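Local coordinates for protein geranyltranstransferase (Campylobacter jejuni, PDB 3NPK) that probably catalyses the condensation of geranyl diphosphate with isopentenyl diphosphate to give farnesyl diphosphate and pyrophosphate in isoprenoid biosynthesis, at residues A[40-48]-A[62-73]; A[76-84]-A[96-107]. All coordinates share one frame; numbering follows the deposited sequence.

Interaction 1 of 2, residues A[40-48]-A[62-73]. With PPV (pyrophosphate), chain C.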
loop_
_atom_site.group_PDB
_atom_site.type_symbol
_atom_site.label_atom_id
_atom_site.label_comp_id
_atom_site.label_asym_id
_atom_site.label_seq_id
_atom_site.Cartn_x
_atom_site.Cartn_y
_atom_site.Cartn_z
ATOM N N LYS A 40 -1.633 21.078 -2.980
ATOM C CA LYS A 40 -1.272 21.785 -4.202
ATOM C C LYS A 40 -1.241 20.860 -5.423
ATOM O O LYS A 40 -1.188 21.333 -6.564
ATOM C CB LYS A 40 0.073 22.494 -4.022
ATOM C CG LYS A 40 0.052 23.567 -2.933
ATOM C CD LYS A 40 1.445 24.159 -2.678
ATOM C CE LYS A 40 2.359 23.190 -1.924
ATOM N NZ LYS A 40 1.799 22.795 -0.594
ATOM N N HIS A 41 -1.300 19.553 -5.168
ATOM C CA HIS A 41 -1.242 18.522 -6.221
ATOM C C HIS A 41 -0.024 18.646 -7.105
ATOM O O HIS A 41 -0.094 18.355 -8.300
ATOM C CB HIS A 41 -2.478 18.529 -7.115
ATOM C CG HIS A 41 -3.762 18.417 -6.370
ATOM N ND1 HIS A 41 -3.915 17.658 -5.227
ATOM C CD2 HIS A 41 -4.969 18.970 -6.619
ATOM C CE1 HIS A 41 -5.162 17.760 -4.799
ATOM N NE2 HIS A 41 -5.821 18.549 -5.627
ATOM N N PHE A 42 1.085 19.075 -6.521
ATOM C CA PHE A 42 2.337 19.255 -7.258
ATOM C C PHE A 42 2.739 17.958 -7.974
ATOM O O PHE A 42 3.116 17.977 -9.150
ATOM C CB PHE A 42 3.422 19.724 -6.268
ATOM C CG PHE A 42 4.807 19.832 -6.847
ATOM C CD1 PHE A 42 5.116 20.804 -7.797
ATOM C CD2 PHE A 42 5.821 18.995 -6.402
ATOM C CE1 PHE A 42 6.415 20.913 -8.305
ATOM C CE2 PHE A 42 7.107 19.101 -6.906
ATOM C CZ PHE A 42 7.405 20.053 -7.853
ATOM N N ARG A 43 2.652 16.829 -7.279
ATOM C CA ARG A 43 3.074 15.575 -7.892
ATOM C C ARG A 43 2.161 15.184 -9.060
ATOM O O ARG A 43 2.643 14.839 -10.155
ATOM C CB ARG A 43 3.159 14.476 -6.836
ATOM C CG ARG A 43 4.248 14.784 -5.813
ATOM C CD ARG A 43 4.056 14.088 -4.475
ATOM N NE ARG A 43 5.055 14.539 -3.499
ATOM C CZ ARG A 43 4.994 15.686 -2.820
ATOM N NH1 ARG A 43 3.966 16.511 -2.983
ATOM N NH2 ARG A 43 5.962 16.011 -1.958
ATOM N N ALA A 44 0.852 15.224 -8.837
ATOM C CA ALA A 44 -0.101 15.027 -9.933
ATOM C C ALA A 44 0.215 15.939 -11.118
ATOM O O ALA A 44 0.220 15.499 -12.271
ATOM C CB ALA A 44 -1.533 15.285 -9.448
ATOM N N GLN A 45 0.470 17.214 -10.840
ATOM C CA GLN A 45 0.700 18.179 -11.917
ATOM C C GLN A 45 1.998 17.946 -12.687
ATOM O O GLN A 45 2.051 18.169 -13.911
ATOM C CB GLN A 45 0.604 19.619 -11.411
ATOM C CG GLN A 45 -0.812 19.980 -10.912
ATOM C CD GLN A 45 -1.866 19.689 -11.968
ATOM O OE1 GLN A 45 -1.620 19.859 -13.159
ATOM N NE2 GLN A 45 -3.035 19.233 -11.540
ATOM N N LEU A 46 3.043 17.486 -12.000
ATOM C CA LEU A 46 4.270 17.099 -12.703
ATOM C C LEU A 46 3.984 15.980 -13.695
ATOM O O LEU A 46 4.398 16.045 -14.855
ATOM C CB LEU A 46 5.344 16.643 -11.718
ATOM C CG LEU A 46 5.992 17.738 -10.866
ATOM C CD1 LEU A 46 6.871 17.055 -9.842
ATOM C CD2 LEU A 46 6.793 18.707 -11.734
ATOM N N LEU A 47 3.255 14.958 -13.250
ATOM C CA LEU A 47 2.954 13.824 -14.114
ATOM C C LEU A 47 2.113 14.281 -15.305
ATOM O O LEU A 47 2.403 13.936 -16.462
ATOM C CB LEU A 47 2.214 12.734 -13.328
ATOM C CG LEU A 47 1.824 11.495 -14.145
ATOM C CD1 LEU A 47 1.820 10.246 -13.282
ATOM C CD2 LEU A 47 0.457 11.638 -14.839
ATOM N N LEU A 48 1.060 15.047 -15.032
ATOM C CA LEU A 48 0.140 15.445 -16.100
ATOM C C LEU A 48 0.817 16.390 -17.088
ATOM O O LEU A 48 0.482 16.395 -18.275
ATOM C CB LEU A 48 -1.118 16.089 -15.514
ATOM C CG LEU A 48 -1.977 15.141 -14.670
ATOM C CD1 LEU A 48 -3.029 15.939 -13.890
ATOM C CD2 LEU A 48 -2.625 14.073 -15.567
ATOM N N ALA A 62 -4.453 9.449 -18.073
ATOM C CA ALA A 62 -3.404 9.689 -17.082
ATOM C C ALA A 62 -3.932 10.205 -15.758
ATOM O O ALA A 62 -3.211 10.163 -14.763
ATOM C CB ALA A 62 -2.356 10.664 -17.633
ATOM N N LEU A 63 -5.146 10.751 -15.751
ATOM C CA LEU A 63 -5.670 11.323 -14.523
ATOM C C LEU A 63 -5.716 10.297 -13.396
ATOM O O LEU A 63 -5.480 10.653 -12.238
ATOM C CB LEU A 63 -7.062 11.924 -14.753
ATOM C CG LEU A 63 -7.069 13.210 -15.580
ATOM C CD1 LEU A 63 -8.476 13.501 -16.089
ATOM C CD2 LEU A 63 -6.497 14.407 -14.830
ATOM N N ASP A 64 -6.013 9.036 -13.722
ATOM C CA ASP A 64 -6.053 7.981 -12.700
ATOM C C ASP A 64 -4.658 7.733 -12.124
ATOM O O ASP A 64 -4.521 7.360 -10.964
ATOM C CB ASP A 64 -6.572 6.657 -13.265
ATOM C CG ASP A 64 -8.072 6.637 -13.463
ATOM O OD1 ASP A 64 -8.785 7.474 -12.858
ATOM O OD2 ASP A 64 -8.541 5.753 -14.223
ATOM N N VAL A 65 -3.620 7.925 -12.935
ATOM C CA VAL A 65 -2.260 7.689 -12.454
ATOM C C VAL A 65 -1.863 8.840 -11.533
ATOM O O VAL A 65 -1.260 8.624 -10.474
ATOM C CB VAL A 65 -1.257 7.532 -13.640
ATOM C CG1 VAL A 65 0.116 7.127 -13.127
ATOM C CG2 VAL A 65 -1.777 6.496 -14.631
ATOM N N ALA A 66 -2.221 10.064 -11.917
ATOM C CA ALA A 66 -2.041 11.219 -11.042
ATOM C C ALA A 66 -2.788 11.014 -9.725
ATOM O O ALA A 66 -2.287 11.376 -8.646
ATOM C CB ALA A 66 -2.526 12.497 -11.735
ATOM N N LEU A 67 -3.993 10.449 -9.807
ATOM C CA LEU A 67 -4.791 10.182 -8.615
ATOM C C LEU A 67 -4.068 9.221 -7.666
ATOM O O LEU A 67 -4.012 9.456 -6.450
ATOM C CB LEU A 67 -6.149 9.607 -9.006
ATOM C CG LEU A 67 -7.187 9.564 -7.881
ATOM C CD1 LEU A 67 -7.449 10.981 -7.391
ATOM C CD2 LEU A 67 -8.463 8.932 -8.411
ATOM N N ALA A 68 -3.496 8.155 -8.218
ATOM C CA ALA A 68 -2.737 7.199 -7.414
ATOM C C ALA A 68 -1.589 7.889 -6.660
ATOM O O ALA A 68 -1.359 7.606 -5.470
ATOM C CB ALA A 68 -2.196 6.089 -8.297
ATOM N N LEU A 69 -0.871 8.783 -7.347
ATOM C CA LEU A 69 0.209 9.549 -6.723
ATOM C C LEU A 69 -0.289 10.360 -5.544
ATOM O O LEU A 69 0.344 10.366 -4.480
ATOM C CB LEU A 69 0.862 10.496 -7.722
ATOM C CG LEU A 69 1.961 9.940 -8.601
ATOM C CD1 LEU A 69 2.211 10.940 -9.734
ATOM C CD2 LEU A 69 3.222 9.679 -7.785
ATOM N N GLU A 70 -1.424 11.034 -5.726
ATOM C CA GLU A 70 -1.958 11.860 -4.650
ATOM C C GLU A 70 -2.549 11.016 -3.508
ATOM O O GLU A 70 -2.526 11.450 -2.349
ATOM C CB GLU A 70 -2.950 12.892 -5.198
ATOM C CG GLU A 70 -2.254 13.884 -6.115
ATOM C CD GLU A 70 -1.259 14.825 -5.402
ATOM O OE1 GLU A 70 -1.435 15.155 -4.201
ATOM O OE2 GLU A 70 -0.297 15.257 -6.066
ATOM N N PHE A 71 -3.033 9.811 -3.816
ATOM C CA PHE A 71 -3.473 8.899 -2.749
ATOM C C PHE A 71 -2.275 8.517 -1.882
ATOM O O PHE A 71 -2.375 8.505 -0.653
ATOM C CB PHE A 71 -4.117 7.620 -3.305
ATOM C CG PHE A 71 -5.555 7.781 -3.783
ATOM C CD1 PHE A 71 -6.190 9.014 -3.820
ATOM C CD2 PHE A 71 -6.248 6.673 -4.221
ATOM C CE1 PHE A 71 -7.511 9.125 -4.274
ATOM C CE2 PHE A 71 -7.556 6.763 -4.681
ATOM C CZ PHE A 71 -8.188 7.997 -4.706
ATOM N N ILE A 72 -1.156 8.166 -2.515
ATOM C CA ILE A 72 0.046 7.819 -1.762
ATOM C C ILE A 72 0.483 9.006 -0.945
ATOM O O ILE A 72 0.792 8.875 0.234
ATOM C CB ILE A 72 1.212 7.434 -2.703
ATOM C CG1 ILE A 72 0.935 6.064 -3.326
ATOM C CG2 ILE A 72 2.588 7.504 -1.963
ATOM C CD1 ILE A 72 0.942 4.926 -2.322
ATOM N N HIS A 73 0.542 10.168 -1.576
ATOM C CA HIS A 73 1.021 11.343 -0.870
ATOM C C HIS A 73 0.127 11.660 0.336
ATOM O O HIS A 73 0.616 11.930 1.441
ATOM C CB HIS A 73 1.130 12.514 -1.839
ATOM C CG HIS A 73 1.638 13.759 -1.199
ATOM N ND1 HIS A 73 0.931 14.939 -1.184
ATOM C CD2 HIS A 73 2.782 13.990 -0.516
ATOM C CE1 HIS A 73 1.634 15.858 -0.544
ATOM N NE2 HIS A 73 2.753 15.301 -0.114
HETATM O O11 PPV C . 4.002 18.485 1.545
HETATM P P1 PPV C . 3.274 19.376 0.364
HETATM O O21 PPV C . 3.882 20.904 0.302
HETATM O O31 PPV C . 3.479 18.753 -0.945
HETATM O OPP PPV C . 1.706 19.501 0.832
HETATM P P2 PPV C . 0.345 19.457 -0.080
HETATM O O12 PPV C . -0.824 19.735 1.049
HETATM O O22 PPV C . 0.091 17.961 -0.663
HETATM O O32 PPV C . 0.335 20.502 -1.119
HETATM O O HOH W 1 -1.154 17.672 -3.044
HETATM O O HOH W 2 1.610 16.585 -4.547
#

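Interaction 2 of 2, residues A[76-84]-A[96-107]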
loop_
_atom_site.group_PDB
_atom_site.type_symbol
_atom_site.label_atom_id
_atom_site.label_comp_id
_atom_site.label_asym_id
_atom_site.label_seq_id
_atom_site.Cartn_x
_atom_site.Cartn_y
_atom_site.Cartn_z
ATOM N N SER A 76 0.569 9.321 3.235
ATOM C CA SER A 76 1.817 9.551 3.950
ATOM C C SER A 76 1.676 10.713 4.921
ATOM O O SER A 76 2.238 10.679 6.019
ATOM C CB SER A 76 2.987 9.765 2.972
ATOM O OG SER A 76 3.012 11.071 2.419
ATOM N N LEU A 77 0.919 11.736 4.528
ATOM C CA LEU A 77 0.703 12.877 5.407
ATOM C C LEU A 77 -0.098 12.473 6.639
ATOM O O LEU A 77 0.210 12.907 7.747
ATOM C CB LEU A 77 -0.025 14.003 4.681
ATOM C CG LEU A 77 0.676 14.562 3.440
ATOM C CD1 LEU A 77 -0.098 15.734 2.881
ATOM C CD2 LEU A 77 2.132 14.957 3.719
ATOM N N ILE A 78 -1.132 11.661 6.429
ATOM C CA ILE A 78 -1.991 11.215 7.518
ATOM C C ILE A 78 -1.177 10.402 8.526
ATOM O O ILE A 78 -1.255 10.636 9.748
ATOM C CB ILE A 78 -3.186 10.394 6.982
ATOM C CG1 ILE A 78 -4.138 11.291 6.179
ATOM C CG2 ILE A 78 -3.930 9.687 8.127
ATOM C CD1 ILE A 78 -5.155 10.530 5.306
ATOM N N HIS A 79 -0.358 9.465 8.034
ATOM C CA HIS A 79 0.488 8.711 8.965
ATOM C C HIS A 79 1.556 9.576 9.628
ATOM O O HIS A 79 1.792 9.450 10.835
ATOM C CB HIS A 79 1.085 7.458 8.320
ATOM C CG HIS A 79 0.100 6.337 8.189
ATOM N ND1 HIS A 79 0.467 5.055 7.824
ATOM C CD2 HIS A 79 -1.241 6.292 8.417
ATOM C CE1 HIS A 79 -0.606 4.281 7.809
ATOM N NE2 HIS A 79 -1.655 5.009 8.161
ATOM N N ASP A 80 2.194 10.463 8.861
ATOM C CA ASP A 80 3.253 11.302 9.428
ATOM C C ASP A 80 2.709 12.230 10.520
ATOM O O ASP A 80 3.429 12.569 11.461
ATOM C CB ASP A 80 3.913 12.140 8.348
ATOM C CG ASP A 80 4.715 11.305 7.353
ATOM O OD1 ASP A 80 4.807 10.059 7.502
ATOM O OD2 ASP A 80 5.240 11.911 6.405
ATOM N N ASP A 81 1.431 12.602 10.411
ATOM C CA ASP A 81 0.815 13.519 11.375
ATOM C C ASP A 81 0.425 12.830 12.691
ATOM O O ASP A 81 0.102 13.513 13.671
ATOM C CB ASP A 81 -0.428 14.192 10.762
ATOM C CG ASP A 81 -0.072 15.281 9.762
ATOM O OD1 ASP A 81 1.095 15.728 9.763
ATOM O OD2 ASP A 81 -0.956 15.687 8.970
ATOM N N LEU A 82 0.478 11.495 12.728
ATOM C CA LEU A 82 0.054 10.736 13.915
ATOM C C LEU A 82 0.841 11.137 15.158
ATOM O O LEU A 82 1.989 11.561 15.068
ATOM C CB LEU A 82 0.224 9.236 13.694
ATOM C CG LEU A 82 -0.805 8.571 12.779
ATOM C CD1 LEU A 82 -0.347 7.151 12.443
ATOM C CD2 LEU A 82 -2.190 8.555 13.429
ATOM N N PRO A 83 0.223 10.994 16.336
ATOM C CA PRO A 83 0.938 11.332 17.572
ATOM C C PRO A 83 2.302 10.654 17.702
ATOM O O PRO A 83 3.215 11.270 18.257
ATOM C CB PRO A 83 -0.010 10.839 18.665
ATOM C CG PRO A 83 -1.372 11.054 18.037
ATOM C CD PRO A 83 -1.193 10.692 16.577
ATOM N N ALA A 84 2.441 9.420 17.217
ATOM C CA ALA A 84 3.722 8.706 17.341
ATOM C C ALA A 84 4.822 9.401 16.547
ATOM O O ALA A 84 6.007 9.313 16.884
ATOM C CB ALA A 84 3.585 7.259 16.872
ATOM N N THR A 96 -6.410 17.315 11.927
ATOM C CA THR A 96 -5.969 16.018 11.437
ATOM C C THR A 96 -6.994 14.923 11.739
ATOM O O THR A 96 -7.858 15.090 12.619
ATOM C CB THR A 96 -4.617 15.667 12.047
ATOM O OG1 THR A 96 -4.655 16.005 13.442
ATOM C CG2 THR A 96 -3.521 16.468 11.359
ATOM N N LEU A 97 -6.923 13.811 11.006
ATOM C CA LEU A 97 -7.924 12.749 11.171
ATOM C C LEU A 97 -7.957 12.168 12.572
ATOM O O LEU A 97 -9.008 11.746 13.047
ATOM C CB LEU A 97 -7.710 11.605 10.177
ATOM C CG LEU A 97 -8.091 11.895 8.729
ATOM C CD1 LEU A 97 -7.842 10.638 7.896
ATOM C CD2 LEU A 97 -9.521 12.392 8.607
ATOM N N HIS A 98 -6.809 12.108 13.237
ATOM C CA HIS A 98 -6.826 11.500 14.560
ATOM C C HIS A 98 -7.451 12.441 15.589
ATOM O O HIS A 98 -7.859 11.992 16.653
ATOM C CB HIS A 98 -5.432 11.031 14.989
ATOM C CG HIS A 98 -4.426 12.125 15.054
ATOM N ND1 HIS A 98 -3.709 12.541 13.953
ATOM C CD2 HIS A 98 -4.030 12.910 16.082
ATOM C CE1 HIS A 98 -2.900 13.524 14.306
ATOM N NE2 HIS A 98 -3.079 13.769 15.593
ATOM N N LYS A 99 -7.531 13.730 15.266
ATOM C CA LYS A 99 -8.234 14.684 16.131
ATOM C C LYS A 99 -9.733 14.720 15.832
ATOM O O LYS A 99 -10.552 14.758 16.752
ATOM C CB LYS A 99 -7.642 16.082 15.966
ATOM C CG LYS A 99 -6.138 16.174 16.264
ATOM C CD LYS A 99 -5.834 15.919 17.723
ATOM C CE LYS A 99 -6.530 16.955 18.596
ATOM N NZ LYS A 99 -6.118 16.866 20.027
ATOM N N SER A 100 -10.101 14.721 14.553
ATOM C CA SER A 100 -11.517 14.752 14.179
ATOM C C SER A 100 -12.226 13.444 14.468
ATOM O O SER A 100 -13.412 13.440 14.830
ATOM C CB SER A 100 -11.689 15.085 12.702
ATOM O OG SER A 100 -11.459 16.460 12.482
ATOM N N TYR A 101 -11.512 12.338 14.278
ATOM C CA TYR A 101 -12.060 11.009 14.500
ATOM C C TYR A 101 -11.341 10.325 15.656
ATOM O O TYR A 101 -11.673 10.566 16.818
ATOM C CB TYR A 101 -12.027 10.201 13.203
ATOM C CG TYR A 101 -12.918 10.826 12.162
ATOM C CD1 TYR A 101 -12.390 11.558 11.104
ATOM C CD2 TYR A 101 -14.302 10.713 12.259
ATOM C CE1 TYR A 101 -13.223 12.152 10.159
ATOM C CE2 TYR A 101 -15.137 11.294 11.330
ATOM C CZ TYR A 101 -14.599 12.013 10.281
ATOM O OH TYR A 101 -15.450 12.593 9.356
ATOM N N ASP A 102 -10.350 9.504 15.352
ATOM C CA ASP A 102 -9.515 8.886 16.373
ATOM C C ASP A 102 -8.274 8.300 15.703
ATOM O O ASP A 102 -8.170 8.306 14.481
ATOM C CB ASP A 102 -10.288 7.815 17.167
ATOM C CG ASP A 102 -11.002 6.804 16.279
ATOM O OD1 ASP A 102 -10.429 6.375 15.280
ATOM O OD2 ASP A 102 -12.148 6.417 16.586
ATOM N N GLU A 103 -7.325 7.815 16.493
ATOM C CA GLU A 103 -6.074 7.332 15.911
ATOM C C GLU A 103 -6.314 6.129 15.034
ATOM O O GLU A 103 -5.681 5.988 13.996
ATOM C CB GLU A 103 -5.073 6.975 17.003
ATOM C CG GLU A 103 -4.429 8.191 17.625
ATOM C CD GLU A 103 -3.439 7.820 18.697
ATOM O OE1 GLU A 103 -2.994 6.651 18.729
ATOM O OE2 GLU A 103 -3.121 8.702 19.520
ATOM N N THR A 104 -7.209 5.247 15.467
ATOM C CA THR A 104 -7.514 4.057 14.684
ATOM C C THR A 104 -7.961 4.445 13.276
ATOM O O THR A 104 -7.480 3.895 12.276
ATOM C CB THR A 104 -8.606 3.216 15.352
ATOM O OG1 THR A 104 -8.086 2.662 16.570
ATOM C CG2 THR A 104 -9.060 2.102 14.405
ATOM N N THR A 105 -8.870 5.410 13.189
ATOM C CA THR A 105 -9.365 5.859 11.889
ATOM C C THR A 105 -8.229 6.439 11.037
ATOM O O THR A 105 -8.127 6.156 9.844
ATOM C CB THR A 105 -10.485 6.893 12.069
ATOM O OG1 THR A 105 -11.577 6.268 12.760
ATOM C CG2 THR A 105 -11.007 7.430 10.723
ATOM N N ALA A 106 -7.373 7.253 11.647
ATOM C CA ALA A 106 -6.260 7.844 10.902
ATOM C C ALA A 106 -5.338 6.738 10.363
ATOM O O ALA A 106 -4.921 6.760 9.183
ATOM C CB ALA A 106 -5.479 8.819 11.786
ATOM N N ILE A 107 -5.005 5.771 11.218
ATOM C CA ILE A 107 -4.130 4.685 10.766
ATOM C C ILE A 107 -4.777 3.942 9.592
ATOM O O ILE A 107 -4.154 3.746 8.533
ATOM C CB ILE A 107 -3.831 3.687 11.889
ATOM C CG1 ILE A 107 -2.979 4.349 12.970
ATOM C CG2 ILE A 107 -3.107 2.449 11.316
ATOM C CD1 ILE A 107 -3.053 3.640 14.312
HETATM O O HOH W 3 -3.498 11.642 11.141
#

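Interaction 1 of 2, residues A[40-48]-A[62-73]
Leu47 is a knob set into a hole formed by Ala62, Val65, Ala66 and Leu69. Because its CG lies anti to the backbone N (chi1 179°), both branches reach the facing helix: CD1 comes within 3.6 Å of Val65 CG1, while CD2 rests near Ala62. The next residue, Leu48, turns CD1 to Leu63 CD2 at 3.9 Å, the two chains crossing at about a right angle. Between the helices, which run roughly antiparallel, Ala44 CB touches Ala66 CB at 3.7 Å, and these small side chains let the backbones come close. Towards the other end the packing turns polar. The sequence GGKHFR matches the GGKxxR signature of the trans-prenyltransferases, which in relatives holds the diphosphate of isopentenyl diphosphate; here it holds pyrophosphate. Glu70 faces the first turn of helix 42-54, and its OE2 uses the anti lone pair to accept from Ala44 N at 3.0 Å. One water accepts hydrogen bonds from Arg43 N and Arg43 NH1 and donates to the same OE2, tying the arginine to the carboxylate. The guanidinium lies flat on the His73 imidazole, centres 3.8 Å apart and planes at 13°, while its edge offers NH1 to pyrophosphate O31. Lys40, bent near its end, grips O32 of the pyrophosphate twice, through its backbone N and through NZ. Arg92 adds a further hydrogen bond to the same ligand.

Interaction 2 of 2, residues A[76-84]-A[96-107]
Pro83 lays its ring on the imidazole of His98, with CD above the centre of the face, 3.7 Å from the centroid: a CH-pi contact. The opposite face of the same ring carries Thr96 OG1, whose hydrogen bond goes to Ala88 O, leaving the imidazole sandwiched between the proline and the threonine hydroxyl. With chi1 at 60°, CG of His98 sits between its backbone N and carbonyl carbon, which puts the ring against that hydroxyl, at the N-cap of helix 97-100. In the ring plane, a water joins His98 ND1 to Ile78 O. Pro83 CG also comes within 3.3 Å of Glu103 OE2 at the end of that extended chain. His79 makes the direct polar link: NE2 donates to Ile107 O at 2.8 Å, nearly straight at 167°, with the oxygen almost in the ring plane and the donor on a carbonyl lone pair. ND1 is hydrogen-bonded to OD2 of Asp111 of the second subunit, so both ring nitrogens are used and the imidazole's rotation is fixed. Among the apolar groups, Leu82 splits its branches, CD2 against Ala106 CB at 3.7 Å and CD1 against Ile107 CG1, while Ile78 CD1 meets Leu97 CD1. Asp81 sets OD2 against CG2 of Thr96, while OD1 makes a salt bridge with Arg91. Asp80, Asp81 and Asp86 belong to the first aspartate-rich motif of polyprenyl synthetases, which in relatives binds magnesium and the allylic diphosphate.

The two contacts follow one another along the chain, interaction 1 closing before interaction 2 opens, with their centres 22 Å apart. Helix 59-80 serves both: its 62-73 part pairs with helix 42-54 about 8 Å from the centre of the chain, and its C-terminal end meets the 96-107 segment about 19 Å from that centre. The bound pyrophosphate lies beside helix 59-80, at the end of interaction 1 nearer interaction 2; its nearest atoms and those of the Asp81 side chain are about 9 Å apart. One helix thus probably serves both substrate sites: His73 borders the pyrophosphate pocket, and the aspartates come about two turns later. The second subunit touches only interaction 2.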